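Local coordinates for geranyltranstransferase (Enterococcus faecalis, PDB 3P8L), which probably condenses isopentenyl diphosphate with geranyl diphosphate to form farnesyl diphosphate and diphosphate, a magnesium-dependent step of isoprenoid synthesis, at residues Thr71-Val76 against Leu131-Leu137. Numbering follows the deposited sequence.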
ATOM      1  N   THR A  71     -14.424   7.251  16.513  1.00 45.21           N
ATOM      2  CA  THR A  71     -13.447   7.682  15.506  1.00 48.84           C
ATOM      3  C   THR A  71     -12.712   6.543  14.773  1.00 44.78           C
ATOM      4  O   THR A  71     -12.719   6.495  13.529  1.00 45.38           O
ATOM      5  CB  THR A  71     -12.429   8.666  16.149  1.00 49.91           C
ATOM      6  OG1 THR A  71     -13.154   9.707  16.809  1.00 51.32           O
ATOM      7  CG2 THR A  71     -11.515   9.292  15.107  1.00 42.46           C
ATOM      8  N   GLN A  72     -12.114   5.626  15.531  1.00 43.74           N
ATOM      9  CA  GLN A  72     -11.329   4.520  14.958  1.00 46.07           C
ATOM     10  C   GLN A  72     -12.116   3.558  14.083  1.00 45.34           C
ATOM     11  O   GLN A  72     -11.539   2.938  13.179  1.00 45.24           O
ATOM     12  CB  GLN A  72     -10.577   3.721  16.029  1.00 46.84           C
ATOM     13  CG  GLN A  72     -11.463   3.038  17.069  1.00 57.80           C
ATOM     14  CD  GLN A  72     -11.608   3.863  18.333  1.00 71.37           C
ATOM     15  OE1 GLN A  72     -11.835   5.079  18.289  1.00 72.86           O
ATOM     16  NE2 GLN A  72     -11.466   3.204  19.477  1.00 76.10           N
ATOM     17  N   ASP A  73     -13.417   3.428  14.347  1.00 39.73           N
ATOM     18  CA  ASP A  73     -14.300   2.619  13.503  1.00 39.02           C
ATOM     19  C   ASP A  73     -14.429   3.263  12.128  1.00 40.78           C
ATOM     20  O   ASP A  73     -14.320   2.571  11.121  1.00 34.73           O
ATOM     21  CB  ASP A  73     -15.689   2.421  14.117  1.00 39.95           C
ATOM     22  CG  ASP A  73     -15.630   1.879  15.553  1.00 51.83           C
ATOM     23  OD1 ASP A  73     -16.497   2.249  16.366  1.00 45.05           O
ATOM     24  OD2 ASP A  73     -14.716   1.099  15.864  1.00 52.72           O
ATOM     25  N   TYR A  74     -14.639   4.577  12.106  1.00 33.02           N
ATOM     26  CA  TYR A  74     -14.710   5.337  10.863  1.00 38.99           C
ATOM     27  C   TYR A  74     -13.381   5.366  10.135  1.00 37.51           C
ATOM     28  O   TYR A  74     -13.366   5.324   8.907  1.00 41.34           O
ATOM     29  CB  TYR A  74     -15.210   6.766  11.088  1.00 34.58           C
ATOM     30  CG  TYR A  74     -16.609   6.830  11.675  1.00 43.58           C
ATOM     31  CD1 TYR A  74     -17.716   6.446  10.925  1.00 41.40           C
ATOM     32  CD2 TYR A  74     -16.819   7.273  12.990  1.00 49.00           C
ATOM     33  CE1 TYR A  74     -19.009   6.493  11.461  1.00 43.62           C
ATOM     34  CE2 TYR A  74     -18.105   7.318  13.544  1.00 40.13           C
ATOM     35  CZ  TYR A  74     -19.186   6.923  12.770  1.00 49.75           C
ATOM     36  OH  TYR A  74     -20.445   6.983  13.283  1.00 46.87           O
ATOM     37  N   GLN A  75     -12.284   5.436  10.893  1.00 37.65           N
ATOM     38  CA  GLN A  75     -10.938   5.389  10.347  1.00 37.86           C
ATOM     39  C   GLN A  75     -10.636   4.067   9.655  1.00 38.10           C
ATOM     40  O   GLN A  75     -10.109   4.076   8.534  1.00 37.60           O
ATOM     41  CB  GLN A  75      -9.889   5.733  11.412  1.00 33.24           C
ATOM     42  CG  GLN A  75      -9.935   7.217  11.780  1.00 36.00           C
ATOM     43  CD  GLN A  75      -9.036   7.583  12.937  1.00 37.55           C
ATOM     44  OE1 GLN A  75      -8.875   6.811  13.877  1.00 37.70           O
ATOM     45  NE2 GLN A  75      -8.440   8.765  12.869  1.00 37.28           N
ATOM     46  N   VAL A  76     -10.975   2.947  10.306  1.00 33.50           N
ATOM     47  CA  VAL A  76     -10.832   1.616   9.709  1.00 34.78           C
ATOM     48  C   VAL A  76     -11.698   1.469   8.452  1.00 37.47           C
ATOM     49  O   VAL A  76     -11.239   0.920   7.447  1.00 38.03           O
ATOM     50  CB  VAL A  76     -11.126   0.468  10.726  1.00 34.65           C
ATOM     51  CG1 VAL A  76     -11.132  -0.923  10.057  1.00 29.60           C
ATOM     52  CG2 VAL A  76     -10.071   0.455  11.842  1.00 36.21           C
ATOM     53  N   LEU A 131      -3.310   6.061   6.988  1.00 37.16           N
ATOM     54  CA  LEU A 131      -4.453   6.355   7.845  1.00 34.70           C
ATOM     55  C   LEU A 131      -4.594   5.347   8.996  1.00 33.80           C
ATOM     56  O   LEU A 131      -4.682   5.753  10.161  1.00 39.80           O
ATOM     57  CB  LEU A 131      -5.761   6.470   7.037  1.00 33.53           C
ATOM     58  CG  LEU A 131      -7.026   6.672   7.905  1.00 36.39           C
ATOM     59  CD1 LEU A 131      -6.975   7.974   8.736  1.00 35.83           C
ATOM     60  CD2 LEU A 131      -8.302   6.606   7.060  1.00 33.00           C
ATOM     61  N   LEU A 132      -4.592   4.060   8.672  1.00 31.26           N
ATOM     62  CA  LEU A 132      -4.647   2.995   9.665  1.00 36.26           C
ATOM     63  C   LEU A 132      -3.512   3.057  10.722  1.00 43.18           C
ATOM     64  O   LEU A 132      -3.766   2.882  11.929  1.00 39.73           O
ATOM     65  CB  LEU A 132      -4.711   1.629   8.977  1.00 32.38           C
ATOM     66  CG  LEU A 132      -5.181   0.405   9.768  1.00 44.74           C
ATOM     67  CD1 LEU A 132      -6.532   0.669  10.471  1.00 38.90           C
ATOM     68  CD2 LEU A 132      -5.315  -0.797   8.841  1.00 44.36           C
ATOM     69  N   SER A 133      -2.295   3.363  10.268  1.00 40.94           N
ATOM     70  CA  SER A 133      -1.116   3.556  11.141  1.00 39.41           C
ATOM     71  C   SER A 133      -1.239   4.756  12.090  1.00 44.10           C
ATOM     72  O   SER A 133      -0.706   4.731  13.220  1.00 41.33           O
ATOM     73  CB  SER A 133       0.165   3.672  10.298  1.00 30.75           C
ATOM     74  OG  SER A 133       0.341   4.980   9.805  1.00 38.63           O
ATOM     75  N   LEU A 134      -1.955   5.785  11.637  1.00 36.07           N
ATOM     76  CA  LEU A 134      -2.201   6.985  12.422  1.00 39.91           C
ATOM     77  C   LEU A 134      -3.566   7.004  13.143  1.00 41.63           C
ATOM     78  O   LEU A 134      -3.931   8.014  13.731  1.00 42.49           O
ATOM     79  CB  LEU A 134      -2.087   8.222  11.522  1.00 39.66           C
ATOM     80  CG  LEU A 134      -0.682   8.559  11.016  1.00 42.84           C
ATOM     81  CD1 LEU A 134      -0.772   9.487   9.825  1.00 41.12           C
ATOM     82  CD2 LEU A 134       0.198   9.171  12.133  1.00 45.29           C
ATOM     83  N   SER A 135      -4.319   5.909  13.062  1.00 37.07           N
ATOM     84  CA  SER A 135      -5.684   5.869  13.598  1.00 42.59           C
ATOM     85  C   SER A 135      -5.751   5.801  15.129  1.00 47.35           C
ATOM     86  O   SER A 135      -4.747   5.583  15.800  1.00 48.02           O
ATOM     87  CB  SER A 135      -6.466   4.700  12.988  1.00 38.38           C
ATOM     88  OG  SER A 135      -5.965   3.455  13.429  1.00 40.68           O
ATOM     89  N   GLN A 136      -6.953   5.966  15.670  1.00 53.65           N
ATOM     90  CA  GLN A 136      -7.175   5.958  17.115  1.00 54.26           C
ATOM     91  C   GLN A 136      -7.122   4.567  17.764  1.00 55.46           C
ATOM     92  O   GLN A 136      -7.452   4.429  18.934  1.00 61.22           O
ATOM     93  CB  GLN A 136      -8.529   6.599  17.419  1.00 55.16           C
ATOM     94  CG  GLN A 136      -8.480   7.664  18.479  1.00 66.68           C
ATOM     95  CD  GLN A 136      -8.313   9.029  17.885  1.00 70.06           C
ATOM     96  OE1 GLN A 136      -9.267   9.804  17.817  1.00 80.80           O
ATOM     97  NE2 GLN A 136      -7.101   9.340  17.437  1.00 68.52           N
ATOM     98  N   LEU A 137      -6.731   3.542  17.006  1.00 59.98           N
ATOM     99  CA  LEU A 137      -6.600   2.180  17.532  1.00 54.23           C
ATOM    100  C   LEU A 137      -5.426   2.059  18.484  1.00 56.28           C
ATOM    101  O   LEU A 137      -4.402   2.723  18.294  1.00 49.29           O
ATOM    102  CB  LEU A 137      -6.371   1.184  16.394  1.00 55.68           C
ATOM    103  CG  LEU A 137      -7.504   0.914  15.410  1.00 57.31           C
ATOM    104  CD1 LEU A 137      -7.026  -0.036  14.338  1.00 44.27           C
ATOM    105  CD2 LEU A 137      -8.694   0.346  16.165  1.00 52.24           C
TER
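Thr-71 opens helix 71-92 at the protein surface, and its methyl CG2 lies 3.6 Å from OE1 of Gln-136, a loose contact between two solvent-tolerant side chains. One residue on, the backbones draw closest, with the CA atoms of Gln-72 and Gln-136 4.9 Å apart. CB of Gln-72 rests 3.9 Å from CD2 of Leu-137, and its OE1 lies 3.7 Å from CB of Gln-136; glutamine suits this partly exposed place because it offers aliphatic carbons for packing and a polar end that tolerates water. Tyr-74, on another face of the helix, packs on helix 13-31 and hydrogen-bonds to His-17.

Gln-75 supplies the one hydrogen bond across the contact, its OE1 accepting from the backbone N of Gln-136 (2.8 Å, 162°). A long amide side chain suits this place, since it spans the gap to a loop NH, and its CG also lies 4.3 Å from CD1 of Leu-131. Ser-135 shapes that loop, its OG donating to O of Leu-132 (2.7 Å), which ties the loop back onto helix 114-133. Deeper, branched Val-76 sets CG2 3.8 Å from CD1 of Leu-132 and 4.0 Å from CD1 of Leu-137, beside Leu-145 of helix 139-153 and Leu-200 of helix 175-200. Polar side chains over an aliphatic interior thus join two helices within the all-helical isoprenoid synthase fold.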